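Local coordinates for apical membrane antigen 1-like protein, soluble form (Toxoplasma gondii, PDB 3ZLE) that may take part in host cell invasion by the parasite, as a sporozoite member of the apical membrane antigen 1 family, at residues 219-228 with 337-347; 239-250 with 314-324. One frame throughout, in Å; residues are numbered along the deposited sequence.

Interaction 1 of 2, residues 219-228 with 337-347; sequences PNDAVKDALF and TALGSSTEVNL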
loop_
_atom_site.group_PDB
_atom_site.type_symbol
_atom_site.label_atom_id
_atom_site.label_comp_id
_atom_site.label_asym_id
_atom_site.label_seq_id
_atom_site.Cartn_x
_atom_site.Cartn_y
_atom_site.Cartn_z
ATOM N N PRO A 219 5.217 1.288 7.001
ATOM C CA PRO A 219 4.782 2.687 7.009
ATOM C C PRO A 219 3.256 2.803 6.976
ATOM O O PRO A 219 2.687 3.177 5.973
ATOM C CB PRO A 219 5.392 3.236 5.724
ATOM C CG PRO A 219 5.409 2.064 4.803
ATOM C CD PRO A 219 5.543 0.812 5.642
ATOM N N ASN A 220 2.624 2.454 8.068
ATOM C CA ASN A 220 1.178 2.318 8.131
ATOM C C ASN A 220 0.408 3.586 8.151
ATOM O O ASN A 220 -0.743 3.583 7.741
ATOM C CB ASN A 220 0.784 1.494 9.329
ATOM C CG ASN A 220 1.638 0.303 9.482
ATOM O OD1 ASN A 220 1.765 -0.495 8.541
ATOM N ND2 ASN A 220 2.275 0.168 10.633
ATOM N N ASP A 221 1.038 4.691 8.570
ATOM C CA ASP A 221 0.343 5.964 8.756
ATOM C C ASP A 221 1.036 7.165 8.129
ATOM O O ASP A 221 2.248 7.153 7.889
ATOM C CB ASP A 221 0.100 6.212 10.261
ATOM C CG ASP A 221 -0.565 5.037 10.940
ATOM O OD1 ASP A 221 -1.756 4.795 10.657
ATOM O OD2 ASP A 221 0.091 4.358 11.768
ATOM N N ALA A 222 0.242 8.183 7.804
ATOM C CA ALA A 222 0.742 9.495 7.374
ATOM C C ALA A 222 1.450 10.123 8.542
ATOM O O ALA A 222 1.222 9.750 9.670
ATOM C CB ALA A 222 -0.429 10.372 6.929
ATOM N N VAL A 223 2.419 10.998 8.275
ATOM C CA VAL A 223 3.110 11.594 9.367
ATOM C C VAL A 223 2.695 13.073 9.394
ATOM O O VAL A 223 2.836 13.770 8.400
ATOM C CB VAL A 223 4.637 11.432 9.224
ATOM C CG1 VAL A 223 5.330 12.067 10.410
ATOM C CG2 VAL A 223 5.003 9.957 9.121
ATOM N N LYS A 224 2.114 13.520 10.503
ATOM C CA LYS A 224 1.618 14.899 10.575
ATOM C C LYS A 224 2.684 15.888 10.992
ATOM O O LYS A 224 3.646 15.547 11.725
ATOM C CB LYS A 224 0.300 15.028 11.399
ATOM C CG LYS A 224 0.435 15.132 12.903
ATOM C CD LYS A 224 -0.937 15.017 13.631
ATOM C CE LYS A 224 -0.793 14.224 14.941
ATOM N NZ LYS A 224 -2.009 14.158 15.839
ATOM N N ASP A 225 2.609 17.051 10.389
ATOM C CA ASP A 225 3.557 18.143 10.627
ATOM C C ASP A 225 4.971 17.782 10.373
ATOM O O ASP A 225 5.849 18.164 11.138
ATOM C CB ASP A 225 3.388 18.720 12.029
ATOM C CG ASP A 225 1.957 19.137 12.317
ATOM O OD1 ASP A 225 1.192 19.395 11.336
ATOM O OD2 ASP A 225 1.550 19.026 13.488
ATOM N N ALA A 226 5.223 17.108 9.249
ATOM C CA ALA A 226 6.597 16.742 8.883
ATOM C C ALA A 226 6.643 16.421 7.430
ATOM O O ALA A 226 5.614 16.103 6.838
ATOM C CB ALA A 226 7.069 15.541 9.697
ATOM N N LEU A 227 7.813 16.635 6.811
ATOM C CA LEU A 227 8.001 16.238 5.454
ATOM C C LEU A 227 9.152 15.238 5.356
ATOM O O LEU A 227 10.154 15.344 6.102
ATOM C CB LEU A 227 8.337 17.467 4.610
ATOM C CG LEU A 227 7.239 18.500 4.428
ATOM C CD1 LEU A 227 7.809 19.643 3.610
ATOM C CD2 LEU A 227 6.021 17.904 3.709
ATOM N N PHE A 228 9.039 14.297 4.416
ATOM C CA PHE A 228 10.162 13.469 4.058
ATOM C C PHE A 228 11.273 14.359 3.514
ATOM O O PHE A 228 11.012 15.262 2.710
ATOM C CB PHE A 228 9.771 12.417 3.009
ATOM C CG PHE A 228 8.749 11.405 3.502
ATOM C CD1 PHE A 228 9.064 10.525 4.504
ATOM C CD2 PHE A 228 7.532 11.286 2.877
ATOM C CE1 PHE A 228 8.164 9.588 4.915
ATOM C CE2 PHE A 228 6.600 10.344 3.287
ATOM C CZ PHE A 228 6.933 9.471 4.286
ATOM N N THR A 337 2.525 7.836 2.157
ATOM C CA THR A 337 3.061 6.869 1.154
ATOM C C THR A 337 1.991 6.160 0.395
ATOM O O THR A 337 0.830 6.060 0.835
ATOM C CB THR A 337 3.982 5.824 1.760
ATOM O OG1 THR A 337 3.206 4.867 2.461
ATOM C CG2 THR A 337 5.015 6.442 2.687
ATOM N N ALA A 338 2.387 5.529 -0.687
ATOM C CA ALA A 338 1.479 4.599 -1.342
ATOM C C ALA A 338 1.053 3.416 -0.477
ATOM O O ALA A 338 -0.064 2.881 -0.656
ATOM C CB ALA A 338 2.024 4.141 -2.660
ATOM N N LEU A 339 1.833 3.092 0.534
ATOM C CA LEU A 339 1.401 1.968 1.455
ATOM C C LEU A 339 0.419 2.344 2.543
ATOM O O LEU A 339 -0.502 1.558 2.877
ATOM C CB LEU A 339 2.595 1.297 2.078
ATOM C CG LEU A 339 3.309 0.420 1.048
ATOM C CD1 LEU A 339 4.732 0.148 1.469
ATOM C CD2 LEU A 339 2.523 -0.868 0.884
ATOM N N GLY A 340 0.677 3.500 3.165
ATOM C CA GLY A 340 0.027 3.862 4.408
ATOM C C GLY A 340 -1.418 4.270 4.273
ATOM O O GLY A 340 -1.960 4.325 3.165
ATOM N N SER A 341 -2.060 4.440 5.432
ATOM C CA SER A 341 -3.368 5.093 5.557
ATOM C C SER A 341 -3.260 6.604 5.476
ATOM O O SER A 341 -2.195 7.140 5.490
ATOM C CB SER A 341 -4.006 4.747 6.911
ATOM O OG SER A 341 -5.425 4.857 6.816
ATOM N N SER A 342 -4.385 7.291 5.545
ATOM C CA SER A 342 -4.349 8.731 5.686
ATOM C C SER A 342 -4.451 9.108 7.160
ATOM O O SER A 342 -4.304 10.266 7.486
ATOM C CB SER A 342 -5.498 9.405 4.901
ATOM O OG SER A 342 -6.750 8.936 5.377
ATOM N N THR A 343 -4.681 8.129 8.045
ATOM C CA THR A 343 -4.686 8.431 9.467
ATOM C C THR A 343 -3.292 8.934 9.806
ATOM O O THR A 343 -2.333 8.501 9.194
ATOM C CB THR A 343 -5.040 7.211 10.327
ATOM O OG1 THR A 343 -4.189 6.099 9.987
ATOM C CG2 THR A 343 -6.489 6.838 10.130
ATOM N N GLU A 344 -3.184 9.916 10.701
ATOM C CA GLU A 344 -1.904 10.608 10.946
ATOM C C GLU A 344 -1.266 10.354 12.324
ATOM O O GLU A 344 -1.983 10.337 13.338
ATOM C CB GLU A 344 -2.092 12.121 10.753
ATOM C CG GLU A 344 -2.603 12.513 9.353
ATOM C CD GLU A 344 -2.942 13.989 9.261
ATOM O OE1 GLU A 344 -2.794 14.710 10.279
ATOM O OE2 GLU A 344 -3.442 14.397 8.222
ATOM N N VAL A 345 0.058 10.104 12.364
ATOM C CA VAL A 345 0.730 9.929 13.617
ATOM C C VAL A 345 1.759 11.049 13.763
ATOM O O VAL A 345 2.221 11.619 12.775
ATOM C CB VAL A 345 1.476 8.577 13.697
ATOM C CG1 VAL A 345 0.561 7.391 13.725
ATOM C CG2 VAL A 345 2.628 8.501 12.728
ATOM N N ASN A 346 2.181 11.286 14.983
ATOM C CA ASN A 346 3.288 12.183 15.195
ATOM C C ASN A 346 4.664 11.583 14.954
ATOM O O ASN A 346 4.859 10.358 15.039
ATOM C CB ASN A 346 3.201 12.775 16.582
ATOM C CG ASN A 346 2.182 13.896 16.651
ATOM O OD1 ASN A 346 2.108 14.734 15.745
ATOM N ND2 ASN A 346 1.304 13.832 17.633
ATOM N N LEU A 347 5.624 12.475 14.753
ATOM C CA LEU A 347 7.023 12.139 14.828
ATOM C C LEU A 347 7.261 11.649 16.225
ATOM O O LEU A 347 6.568 12.067 17.148
ATOM C CB LEU A 347 7.884 13.388 14.575
ATOM C CG LEU A 347 7.872 13.960 13.153
ATOM C CD1 LEU A 347 8.753 15.207 13.053
ATOM C CD2 LEU A 347 8.332 12.880 12.151
HETATM O O HOH W 1 2.573 5.863 4.835
HETATM O O HOH W 2 -3.776 12.448 14.130
HETATM O O HOH W 3 4.570 15.393 14.427
#
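Ala-222 and Glu-344 face each other in a short parallel strand pairing whose backbone bonds fix the register. Ala-222 N reaches Thr-343 O at 2.9 Å, Ala-222 O accepts Val-345 N at 3.0 Å, and Lys-224 N donates to Val-345 O. Beside them Thr-343 OG1 donates to Asp-221 OD1 over 2.8 Å, meeting the carboxylate on its anti side. The Asp-221 side chain leans beside its own backbone N (chi1 -52°), which lays OD2 against the methyl Val-345 CG1. At the other end Ser-341 N donates to Asn-220 O.

The result is a two-stranded parallel sheet, 222-223 with 344-345, in the ectodomain of AMA1, whose domains are related to the PAN fold. On the Val-223 side, Val-223 CG1 meets Leu-347 CD2 at 3.6 Å, and both leucine methyls rest on Ala-226 CB; Phe-327 packs on all three residues. On the Ala-222 side, Glu-344 OE1 lies 3.3 Å from Lys-224 CB, while OE2 forms a salt bridge with Lys-253. The Lys-224 and Asn-346 side chains cross obliquely, with Lys-224 CE 3.1 Å from Asn-346 OD1, and a water links Lys-224 NZ to Glu-344 O.

Farther out, Thr-337 OG1 accepts Gly-340 N at 3.0 Å in an ST motif; in the same turn Gly-340 CA comes within 3.2 Å of Pro-219 O. Phe-53 touches both Asn-220 and Ser-341.

Interaction 2 of 2, residues 239-250 with 314-324; sequences FDTKTSVQSDQA and ETICAIFDQVP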
loop_
_atom_site.group_PDB
_atom_site.type_symbol
_atom_site.label_atom_id
_atom_site.label_comp_id
_atom_site.label_asym_id
_atom_site.label_seq_id
_atom_site.Cartn_x
_atom_site.Cartn_y
_atom_site.Cartn_z
ATOM N N PHE A 239 11.963 16.980 0.254
ATOM C CA PHE A 239 11.631 16.872 -1.149
ATOM C C PHE A 239 10.527 17.843 -1.524
ATOM O O PHE A 239 9.496 17.920 -0.857
ATOM C CB PHE A 239 11.188 15.452 -1.458
ATOM C CG PHE A 239 12.266 14.445 -1.266
ATOM C CD1 PHE A 239 12.462 13.848 -0.033
ATOM C CD2 PHE A 239 13.084 14.082 -2.319
ATOM C CE1 PHE A 239 13.506 12.959 0.165
ATOM C CE2 PHE A 239 14.159 13.245 -2.119
ATOM C CZ PHE A 239 14.354 12.662 -0.873
ATOM N N ASP A 240 10.693 18.475 -2.680
ATOM C CA ASP A 240 9.777 19.499 -3.153
ATOM C C ASP A 240 9.746 19.462 -4.673
ATOM O O ASP A 240 10.059 18.453 -5.278
ATOM C CB ASP A 240 10.265 20.864 -2.705
ATOM C CG ASP A 240 11.702 21.116 -3.115
ATOM O OD1 ASP A 240 12.228 20.385 -4.011
ATOM O OD2 ASP A 240 12.290 22.059 -2.568
ATOM N N THR A 241 9.364 20.580 -5.282
ATOM C CA THR A 241 9.350 20.691 -6.736
ATOM C C THR A 241 10.705 20.306 -7.391
ATOM O O THR A 241 10.739 19.569 -8.381
ATOM C CB THR A 241 8.899 22.103 -7.167
ATOM O OG1 THR A 241 9.444 23.065 -6.252
ATOM C CG2 THR A 241 7.346 22.207 -7.126
ATOM N N LYS A 242 11.811 20.691 -6.762
ATOM C CA LYS A 242 13.128 20.474 -7.349
ATOM C C LYS A 242 13.439 18.992 -7.557
ATOM O O LYS A 242 14.001 18.604 -8.576
ATOM C CB LYS A 242 14.220 21.131 -6.494
ATOM C CG LYS A 242 14.435 22.621 -6.760
ATOM C CD LYS A 242 14.362 22.973 -8.252
ATOM C CE LYS A 242 15.206 22.043 -9.131
ATOM N NZ LYS A 242 16.621 21.904 -8.673
ATOM N N THR A 243 13.032 18.165 -6.597
ATOM C CA THR A 243 13.563 16.815 -6.460
ATOM C C THR A 243 12.429 15.797 -6.527
ATOM O O THR A 243 12.502 14.724 -5.929
ATOM C CB THR A 243 14.256 16.656 -5.105
ATOM O OG1 THR A 243 13.496 17.354 -4.105
ATOM C CG2 THR A 243 15.659 17.239 -5.139
ATOM N N SER A 244 11.370 16.132 -7.247
ATOM C CA SER A 244 10.238 15.249 -7.317
ATOM C C SER A 244 9.858 14.848 -8.726
ATOM O O SER A 244 10.293 15.433 -9.695
ATOM C CB SER A 244 9.049 15.839 -6.540
ATOM O OG SER A 244 9.391 15.930 -5.145
ATOM N N VAL A 245 9.082 13.791 -8.819
ATOM C CA VAL A 245 8.684 13.213 -10.081
ATOM C C VAL A 245 7.416 13.937 -10.579
ATOM O O VAL A 245 7.202 14.099 -11.791
ATOM C CB VAL A 245 8.436 11.699 -9.868
ATOM C CG1 VAL A 245 7.058 11.253 -10.345
ATOM C CG2 VAL A 245 9.579 10.869 -10.447
ATOM N N GLN A 246 6.607 14.430 -9.641
ATOM C CA GLN A 246 5.533 15.374 -9.987
ATOM C C GLN A 246 5.185 16.147 -8.742
ATOM O O GLN A 246 5.457 15.709 -7.652
ATOM C CB GLN A 246 4.308 14.649 -10.530
ATOM C CG GLN A 246 3.479 13.941 -9.463
ATOM C CD GLN A 246 2.195 13.332 -10.009
ATOM O OE1 GLN A 246 2.214 12.279 -10.642
ATOM N NE2 GLN A 246 1.065 13.913 -9.632
ATOM N N SER A 247 4.661 17.346 -8.920
ATOM C CA SER A 247 4.377 18.221 -7.810
ATOM C C SER A 247 3.305 19.186 -8.241
ATOM O O SER A 247 3.512 20.378 -8.266
ATOM C CB SER A 247 5.622 18.997 -7.379
ATOM O OG SER A 247 6.322 19.526 -8.495
ATOM N N ASP A 248 2.165 18.649 -8.623
ATOM C CA ASP A 248 1.047 19.475 -8.958
ATOM C C ASP A 248 0.300 19.873 -7.685
ATOM O O ASP A 248 0.632 19.423 -6.599
ATOM C CB ASP A 248 0.124 18.744 -9.929
ATOM C CG ASP A 248 0.827 18.343 -11.217
ATOM O OD1 ASP A 248 1.834 18.998 -11.609
ATOM O OD2 ASP A 248 0.349 17.394 -11.868
ATOM N N GLN A 249 -0.602 20.830 -7.818
ATOM C CA GLN A 249 -1.403 21.289 -6.720
ATOM C C GLN A 249 -2.382 20.166 -6.337
ATOM O O GLN A 249 -2.804 19.385 -7.177
ATOM C CB GLN A 249 -2.147 22.570 -7.142
ATOM C CG GLN A 249 -3.173 23.079 -6.149
ATOM C CD GLN A 249 -4.587 22.630 -6.474
ATOM O OE1 GLN A 249 -4.859 22.121 -7.561
ATOM N NE2 GLN A 249 -5.500 22.837 -5.537
ATOM N N ALA A 250 -2.760 20.102 -5.075
ATOM C CA ALA A 250 -3.874 19.236 -4.665
ATOM C C ALA A 250 -4.857 20.066 -3.874
ATOM O O ALA A 250 -4.455 20.955 -3.127
ATOM C CB ALA A 250 -3.363 18.072 -3.820
ATOM N N GLU A 314 -0.267 27.958 -2.702
ATOM C CA GLU A 314 -0.901 26.704 -3.126
ATOM C C GLU A 314 -0.432 25.455 -2.328
ATOM O O GLU A 314 0.749 25.342 -1.947
ATOM C CB GLU A 314 -0.706 26.495 -4.626
ATOM C CG GLU A 314 -1.882 26.953 -5.482
ATOM C CD GLU A 314 -1.764 26.484 -6.924
ATOM O OE1 GLU A 314 -0.684 26.676 -7.525
ATOM O OE2 GLU A 314 -2.738 25.905 -7.452
ATOM N N THR A 315 -1.377 24.565 -2.012
ATOM C CA THR A 315 -1.015 23.234 -1.547
ATOM C C THR A 315 -0.516 22.316 -2.658
ATOM O O THR A 315 -1.192 22.071 -3.664
ATOM C CB THR A 315 -2.118 22.540 -0.714
ATOM O OG1 THR A 315 -3.275 22.369 -1.500
ATOM C CG2 THR A 315 -2.460 23.346 0.551
ATOM N N ILE A 316 0.662 21.763 -2.424
ATOM C CA ILE A 316 1.367 20.950 -3.412
ATOM C C ILE A 316 1.401 19.481 -2.925
ATOM O O ILE A 316 1.694 19.232 -1.773
ATOM C CB ILE A 316 2.818 21.486 -3.528
ATOM C CG1 ILE A 316 2.807 22.969 -3.919
ATOM C CG2 ILE A 316 3.646 20.692 -4.523
ATOM C CD1 ILE A 316 1.906 23.295 -5.107
ATOM N N CYS A 317 1.117 18.532 -3.818
ATOM C CA CYS A 317 1.464 17.118 -3.618
ATOM C C CYS A 317 2.731 16.778 -4.400
ATOM O O CYS A 317 2.687 16.612 -5.631
ATOM C CB CYS A 317 0.357 16.257 -4.148
ATOM S SG CYS A 317 0.485 14.527 -3.688
ATOM N N ALA A 318 3.863 16.749 -3.715
ATOM C CA ALA A 318 5.169 16.497 -4.369
ATOM C C ALA A 318 5.545 15.041 -4.208
ATOM O O ALA A 318 6.001 14.613 -3.134
ATOM C CB ALA A 318 6.258 17.380 -3.775
ATOM N N ILE A 319 5.354 14.284 -5.271
ATOM C CA ILE A 319 5.612 12.864 -5.247
ATOM C C ILE A 319 7.032 12.537 -5.703
ATOM O O ILE A 319 7.482 12.963 -6.756
ATOM C CB ILE A 319 4.641 12.160 -6.151
ATOM C CG1 ILE A 319 3.234 12.208 -5.544
ATOM C CG2 ILE A 319 5.139 10.772 -6.506
ATOM C CD1 ILE A 319 2.144 11.932 -6.558
ATOM N N PHE A 320 7.739 11.751 -4.922
ATOM C CA PHE A 320 9.137 11.533 -5.245
ATOM C C PHE A 320 9.483 10.068 -5.168
ATOM O O PHE A 320 8.712 9.268 -4.639
ATOM C CB PHE A 320 10.041 12.365 -4.345
ATOM C CG PHE A 320 9.939 12.004 -2.875
ATOM C CD1 PHE A 320 8.948 12.576 -2.065
ATOM C CD2 PHE A 320 10.894 11.180 -2.279
ATOM C CE1 PHE A 320 8.904 12.325 -0.713
ATOM C CE2 PHE A 320 10.816 10.860 -0.930
ATOM C CZ PHE A 320 9.799 11.416 -0.150
ATOM N N ASP A 321 10.672 9.725 -5.640
ATOM C CA ASP A 321 11.044 8.319 -5.762
ATOM C C ASP A 321 12.371 7.976 -5.142
ATOM O O ASP A 321 12.938 6.943 -5.472
ATOM C CB ASP A 321 11.046 7.883 -7.228
ATOM C CG ASP A 321 12.166 8.521 -8.027
ATOM O OD1 ASP A 321 12.968 9.285 -7.463
ATOM O OD2 ASP A 321 12.187 8.314 -9.246
ATOM N N GLN A 322 12.779 8.743 -4.129
ATOM C CA GLN A 322 13.946 8.382 -3.318
ATOM C C GLN A 322 13.565 7.926 -1.912
ATOM O O GLN A 322 12.677 8.482 -1.284
ATOM C CB GLN A 322 14.886 9.562 -3.207
ATOM C CG GLN A 322 15.377 10.080 -4.544
ATOM C CD GLN A 322 16.880 9.978 -4.670
ATOM O OE1 GLN A 322 17.621 10.413 -3.780
ATOM N NE2 GLN A 322 17.342 9.367 -5.755
ATOM N N VAL A 323 14.317 6.976 -1.381
ATOM C CA VAL A 323 14.159 6.622 -0.019
ATOM C C VAL A 323 14.615 7.795 0.831
ATOM O O VAL A 323 15.797 8.187 0.775
ATOM C CB VAL A 323 14.960 5.372 0.345
ATOM C CG1 VAL A 323 14.928 5.162 1.865
ATOM C CG2 VAL A 323 14.388 4.151 -0.375
ATOM N N PRO A 324 13.719 8.285 1.714
ATOM C CA PRO A 324 14.041 9.456 2.508
ATOM C C PRO A 324 14.739 8.997 3.774
ATOM O O PRO A 324 14.564 7.852 4.172
ATOM C CB PRO A 324 12.656 10.061 2.820
ATOM C CG PRO A 324 11.732 8.910 2.790
ATOM C CD PRO A 324 12.331 7.847 1.894
HETATM O O HOH W 4 11.866 11.846 -7.153
HETATM O O HOH W 5 1.214 16.123 -7.669
#
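A classic beta bulge, with Val-245 and Gln-246 both set opposite Ile-319, opens the antiparallel pairing of the weakly bonded strand 246-249 with strand 315-320, at one border of a four-stranded antiparallel sheet. Ile-319 O takes a 2.7 Å bond from Val-245 N and only a weak one from Gln-246 N; Ile-319 N returns to Gln-246 O at 2.8 Å. Gln-246 runs alongside Ile-319, both pointing the same way, with its amide carbon CD 3.7 Å from the methyl CD1. Farther along, Cys-317 N binds Asp-248 O, and the Cys-317 side chain continues into a disulfide with Cys-256 of helix 253-262.

Beside the bulge, the rings of Phe-239 and Phe-320 form an offset stack, almost parallel, with centroids 3.9 Å apart. Phe-320 CG lies between its own backbone N and carbonyl carbon (chi1 63°), which brings one ring face onto Phe-239; Trp-303 also meets this ring. Ser-244 OG donates to Asp-240 O at 2.6 Å within the turn 240-244, where Thr-243 N reaches the same oxygen from the opposite face. One water spans the strands, accepting from Gln-246 NE2 and Asp-248 N and donating to Cys-317 O at 2.6 Å.

Overall arrangement
From the N-terminal side the chain reaches 219-228 just after helix 214-217, then turns through the hairpin of strands 226-232 and 235-238 into 239-250. Helix 253-262 and strand 303-308 follow before 314-324 returns to close the inner loop, interaction 2. Strands 326-330 and 333-337 then lead into 337-347, which closes the outer loop, interaction 1. The inner contact pairs the outermost strand 246-249 of the four-stranded sheet with its neighbour 315-320; the outer one forms the two-stranded parallel sheet. They meet directly at Phe-228, whose O probably accepts a hydrogen bond from Phe-239 N and whose side chain packs against Phe-320 and Pro-324.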